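Local coordinates for protein acetyltransferase (Sinorhizobium meliloti, PDB 4JXR) that probably transfers an acetyl group from acetyl-CoA to an amine acceptor, as a GNAT-family enzyme of the phosphinothricin acetyltransferase type, at residues S47-T50 against P55-V58; M120-G125 against A133-L138. All coordinates share one frame; numbering follows the deposited sequence. Where two conformers were deposited one is given.

Contact 1 (S47-T50 against P55-V58); sequences STIT and PYVV
Y56 takes I49 and T50 against one flank of its side chain, where the chain turns from helix 39-51 of the GNAT fold back into the sheet. This is a helix-to-strand connection that packs the helix end on the strand that follows. The segment 47-50 is part of that helix, and a short connection leads to strand 56-60. T50 and P55 are the closest backbone pair, with T50 CA 6.5 Å from P55 CA.

The Y56 side chain leaves the strand toward the helix. Its CG is anti to the backbone N (chi1 -162°), which carries the ring in beside I49. The I49 and Y56 side chains cross at about a right angle. Two carbons of I49 meet neighbouring ring atoms, each its own partner. I49 CD1 is 4.0 Å from Y56 CE2, and I49 CG2 is 4.1 Å from Y56 CD2. Both approach the ring at a slant. The contact is apolar, and both residues are buried.

T50 meets the root of the tyrosine rather than its far end. Its methyl group does the touching, while its hydroxyl OG1 is used elsewhere: it hydrogen-bonds to F46 O, one turn back in the same helix. The bond is consistent with a fixed rotation of T50, with CG2 turned to Y56.

Two more aromatic residues meet the Y56 ring. F46 meets it edge-to-face, and Y71 of strand 66-74 lies with its ring plane at about 30°. I49 also touches Y71 and S73, so the helix reaches the next strand as well. At the strand end of the contact, T50 CG2 lies 3.8 Å from Y56 CB.

Contact 2 (M120-G125 against A133-L138); sequences MIAVIG and ALHRAL
H135 reaches from helix 129-137 to the sheet and brings its imidazole up to A122 and I124. This is strand-to-helix packing in the GNAT fold, between strand 119-125 and the helix that follows it. A122 and I124 alternate with I121 and V123 along the strand, and both CB bonds point to the helix.

The torsions of H135 bring its ring to the strand. CG is anti to the carbonyl carbon (chi1 -73°), and chi2 of 80° turns the ring well out of the plane of CA, CB and CG. The A122 methyl approaches the ring obliquely. A122 CB lies 3.5 Å from H135 CD2 and 3.5 Å from H135 NE2.

I124 has an extended end (chi2 177°), which carries CD1 to the other ring nitrogen. The I124 and H135 side chains slide past each other in opposite directions.

Both ring nitrogens have hydrogen-bond partners. H135 NE2 is bonded to D87 OD2 on strand 84-91, and H135 ND1 to S131 O in its own helix. These bonds fix the ring rotation in a buried setting. F140 meets the ring edge-to-face, and L105 of helix 100-115 also touches H135. The side chain of I89, which binds acetyl-CoA in this protein though no ligand is bound to this chain, is about 4 Å from that of H135. I124 CD1 sits 3.8 Å from H135 ND1.

Overall arrangement
From the N terminus the chain first passes strand 5-8 and helix 14-27. Contact 1 then closes a short loop between helix 39-51 and strand 56-60. Strands 66-74 and 84-91 and helix 100-115 follow. Contact 2 closes a later connection, from strand 119-125 to helix 129-137. The two contacts are in series and neither nests nor crosses. Their centres are 19 Å apart, on opposite sides of the chain's centre, and their nearest atoms are about 7 Å apart without touching. Both reach the same mixed sheet. Strands 66-74 and 84-91 lie between their two strands, and helix 100-115 touches side chains of segments 55-58, 120-125 and 133-138.

Contact 1 (S47-T50 against P55-V58)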
loop_
_atom_site.group_PDB
_atom_site.type_symbol
_atom_site.label_atom_id
_atom_site.label_comp_id
_atom_site.label_asym_id
_atom_site.label_seq_id
_atom_site.Cartn_x
_atom_site.Cartn_y
_atom_site.Cartn_z
ATOM N N SER A 47 -2.617 19.562 -0.689
ATOM C CA SER A 47 -1.829 20.240 0.348
ATOM C C SER A 47 -0.831 19.264 0.967
ATOM O O SER A 47 0.331 19.590 1.217
ATOM C CB SER A 47 -2.816 20.860 1.392
ATOM O OG SER A 47 -2.120 21.453 2.467
ATOM N N THR A 48 -1.295 18.065 1.251
ATOM C CA THR A 48 -0.469 17.079 1.898
ATOM C C THR A 48 0.666 16.587 0.987
ATOM O O THR A 48 1.828 16.481 1.392
ATOM C CB THR A 48 -1.336 15.907 2.390
ATOM O OG1 THR A 48 -2.346 16.413 3.278
ATOM C CG2 THR A 48 -0.515 14.843 3.086
ATOM N N ILE A 49 0.314 16.243 -0.244
ATOM C CA ILE A 49 1.282 15.730 -1.204
ATOM C C ILE A 49 2.360 16.780 -1.430
ATOM O O ILE A 49 3.565 16.494 -1.356
ATOM C CB ILE A 49 0.574 15.335 -2.501
ATOM C CG1 ILE A 49 -0.321 14.144 -2.288
ATOM C CG2 ILE A 49 1.565 15.096 -3.630
ATOM C CD1 ILE A 49 -1.414 13.969 -3.336
ATOM N N THR A 50 1.967 18.001 -1.759
ATOM C CA THR A 50 2.915 19.032 -2.028
ATOM C C THR A 50 3.652 19.469 -0.783
ATOM O O THR A 50 4.844 19.816 -0.874
ATOM C CB THR A 50 2.266 20.252 -2.724
ATOM O OG1 THR A 50 1.232 20.825 -1.922
ATOM C CG2 THR A 50 1.738 19.845 -4.107
ATOM N N PRO A 55 6.140 16.241 -6.430
ATOM C CA PRO A 55 5.659 17.008 -7.577
ATOM C C PRO A 55 4.196 16.689 -7.864
ATOM O O PRO A 55 3.761 15.534 -7.816
ATOM C CB PRO A 55 6.557 16.553 -8.718
ATOM C CG PRO A 55 6.926 15.119 -8.328
ATOM C CD PRO A 55 7.075 15.194 -6.843
ATOM N N TYR A 56 3.466 17.720 -8.255
ATOM C CA TYR A 56 2.038 17.626 -8.590
ATOM C C TYR A 56 1.840 18.552 -9.783
ATOM O O TYR A 56 2.087 19.778 -9.663
ATOM C CB TYR A 56 1.205 18.027 -7.368
ATOM C CG TYR A 56 -0.249 17.610 -7.368
ATOM C CD1 TYR A 56 -1.077 17.786 -8.480
ATOM C CD2 TYR A 56 -0.834 17.053 -6.253
ATOM C CE1 TYR A 56 -2.422 17.432 -8.432
ATOM C CE2 TYR A 56 -2.156 16.709 -6.187
ATOM C CZ TYR A 56 -2.965 16.937 -7.299
ATOM O OH TYR A 56 -4.324 16.628 -7.298
ATOM N N VAL A 57 1.492 18.001 -10.934
ATOM C CA VAL A 57 1.508 18.700 -12.193
ATOM C C VAL A 57 0.201 18.556 -12.956
ATOM O O VAL A 57 -0.585 17.630 -12.711
ATOM C CB VAL A 57 2.724 18.241 -13.056
ATOM C CG1 VAL A 57 4.062 18.398 -12.297
ATOM C CG2 VAL A 57 2.585 16.831 -13.497
ATOM N N VAL A 58 -0.036 19.507 -13.831
ATOM C CA VAL A 58 -1.185 19.477 -14.715
ATOM C C VAL A 58 -0.728 19.551 -16.171
ATOM O O VAL A 58 0.332 20.094 -16.488
ATOM C CB VAL A 58 -2.183 20.613 -14.427
ATOM C CG1 VAL A 58 -2.838 20.422 -13.064
ATOM C CG2 VAL A 58 -1.524 21.992 -14.509
#

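Contact 2 (M120-G125 against A133-L138)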
loop_
_atom_site.group_PDB
_atom_site.type_symbol
_atom_site.label_atom_id
_atom_site.label_comp_id
_atom_site.label_asym_id
_atom_site.label_seq_id
_atom_site.Cartn_x
_atom_site.Cartn_y
_atom_site.Cartn_z
HETATM N N MSE A 120 10.448 3.993 -8.427
HETATM C CA MSE A 120 9.065 4.402 -8.639
HETATM C C MSE A 120 8.222 3.151 -8.895
HETATM O O MSE A 120 8.594 2.289 -9.700
HETATM C CB MSE A 120 8.953 5.370 -9.807
HETATM C CG MSE A 120 7.539 5.976 -9.968
HETATM SE SE MSE A 120 7.445 7.388 -11.260
HETATM C CE MSE A 120 8.196 8.779 -10.241
ATOM N N ILE A 121 7.099 3.063 -8.200
ATOM C CA ILE A 121 6.117 1.994 -8.369
ATOM C C ILE A 121 4.839 2.562 -8.925
ATOM O O ILE A 121 4.423 3.662 -8.588
ATOM C CB ILE A 121 5.919 1.246 -6.993
ATOM C CG1 ILE A 121 5.076 -0.020 -7.054
ATOM C CG2 ILE A 121 5.337 2.154 -5.934
ATOM C CD1 ILE A 121 5.212 -0.876 -5.788
ATOM N N ALA A 122 4.201 1.791 -9.801
ATOM C CA ALA A 122 2.857 2.042 -10.272
ATOM C C ALA A 122 1.973 0.877 -9.806
ATOM O O ALA A 122 2.323 -0.278 -9.967
ATOM C CB ALA A 122 2.802 2.157 -11.773
ATOM N N VAL A 123 0.850 1.231 -9.222
ATOM C CA VAL A 123 -0.164 0.273 -8.761
ATOM C C VAL A 123 -1.363 0.499 -9.643
ATOM O O VAL A 123 -2.035 1.533 -9.513
ATOM C CB VAL A 123 -0.484 0.466 -7.275
ATOM C CG1 VAL A 123 -1.556 -0.553 -6.871
ATOM C CG2 VAL A 123 0.753 0.348 -6.421
ATOM N N ILE A 124 -1.577 -0.355 -10.624
ATOM C CA ILE A 124 -2.466 -0.120 -11.754
ATOM C C ILE A 124 -3.789 -0.814 -11.502
ATOM O O ILE A 124 -3.915 -2.043 -11.567
ATOM C CB ILE A 124 -1.824 -0.573 -13.048
ATOM C CG1 ILE A 124 -0.520 0.332 -13.235
ATOM C CG2 ILE A 124 -2.786 -0.384 -14.228
ATOM C CD1 ILE A 124 0.299 -0.024 -14.435
ATOM N N GLY A 125 -4.803 -0.023 -11.215
ATOM C CA GLY A 125 -6.146 -0.540 -10.957
ATOM C C GLY A 125 -6.710 -1.224 -12.156
ATOM O O GLY A 125 -6.626 -0.770 -13.315
ATOM N N ALA A 133 0.881 -0.477 -20.586
ATOM C CA ALA A 133 1.700 -0.161 -21.752
ATOM C C ALA A 133 2.328 1.239 -21.630
ATOM O O ALA A 133 3.457 1.434 -22.033
ATOM C CB ALA A 133 0.890 -0.280 -23.021
ATOM N N LEU A 134 1.563 2.198 -21.137
ATOM C CA LEU A 134 2.122 3.530 -20.890
ATOM C C LEU A 134 3.346 3.470 -20.003
ATOM O O LEU A 134 4.368 4.072 -20.261
ATOM C CB LEU A 134 1.027 4.418 -20.247
ATOM C CG LEU A 134 1.542 5.753 -19.670
ATOM C CD1 LEU A 134 2.166 6.636 -20.726
ATOM C CD2 LEU A 134 0.416 6.454 -18.926
ATOM N N HIS A 135 3.198 2.723 -18.903
ATOM C CA HIS A 135 4.310 2.602 -17.972
ATOM C C HIS A 135 5.467 1.831 -18.593
ATOM O O HIS A 135 6.617 2.212 -18.434
ATOM C CB HIS A 135 3.844 1.981 -16.670
ATOM C CG HIS A 135 3.022 2.912 -15.830
ATOM N ND1 HIS A 135 1.692 3.170 -16.045
ATOM C CD2 HIS A 135 3.374 3.709 -14.813
ATOM C CE1 HIS A 135 1.279 4.089 -15.170
ATOM N NE2 HIS A 135 2.288 4.431 -14.405
ATOM N N ARG A 136 5.193 0.747 -19.329
ATOM C CA ARG A 136 6.251 -0.003 -19.986
ATOM C C ARG A 136 7.052 0.912 -20.902
ATOM O O ARG A 136 8.283 0.821 -20.936
ATOM C CB ARG A 136 5.651 -1.172 -20.790
ATOM C CG ARG A 136 6.705 -2.054 -21.428
ATOM C CD ARG A 136 7.313 -3.005 -20.406
ATOM N NE ARG A 136 8.474 -3.693 -20.891
ATOM C CZ ARG A 136 9.712 -3.311 -20.648
ATOM N NH1 ARG A 136 9.982 -2.323 -19.793
ATOM N NH2 ARG A 136 10.709 -3.955 -21.255
ATOM N N ALA A 137 6.392 1.786 -21.624
ATOM C CA ALA A 137 7.042 2.697 -22.541
ATOM C C ALA A 137 8.002 3.639 -21.865
ATOM O O ALA A 137 8.924 4.135 -22.511
ATOM C CB ALA A 137 6.010 3.519 -23.309
ATOM N N LEU A 138 7.805 3.903 -20.582
ATOM C CA LEU A 138 8.644 4.752 -19.747
ATOM C C LEU A 138 9.627 3.927 -18.939
ATOM O O LEU A 138 10.255 4.461 -18.035
ATOM C CB LEU A 138 7.784 5.660 -18.836
ATOM C CG LEU A 138 7.464 7.071 -19.302
ATOM C CD1 LEU A 138 8.726 7.900 -19.328
ATOM C CD2 LEU A 138 6.866 7.016 -20.679
#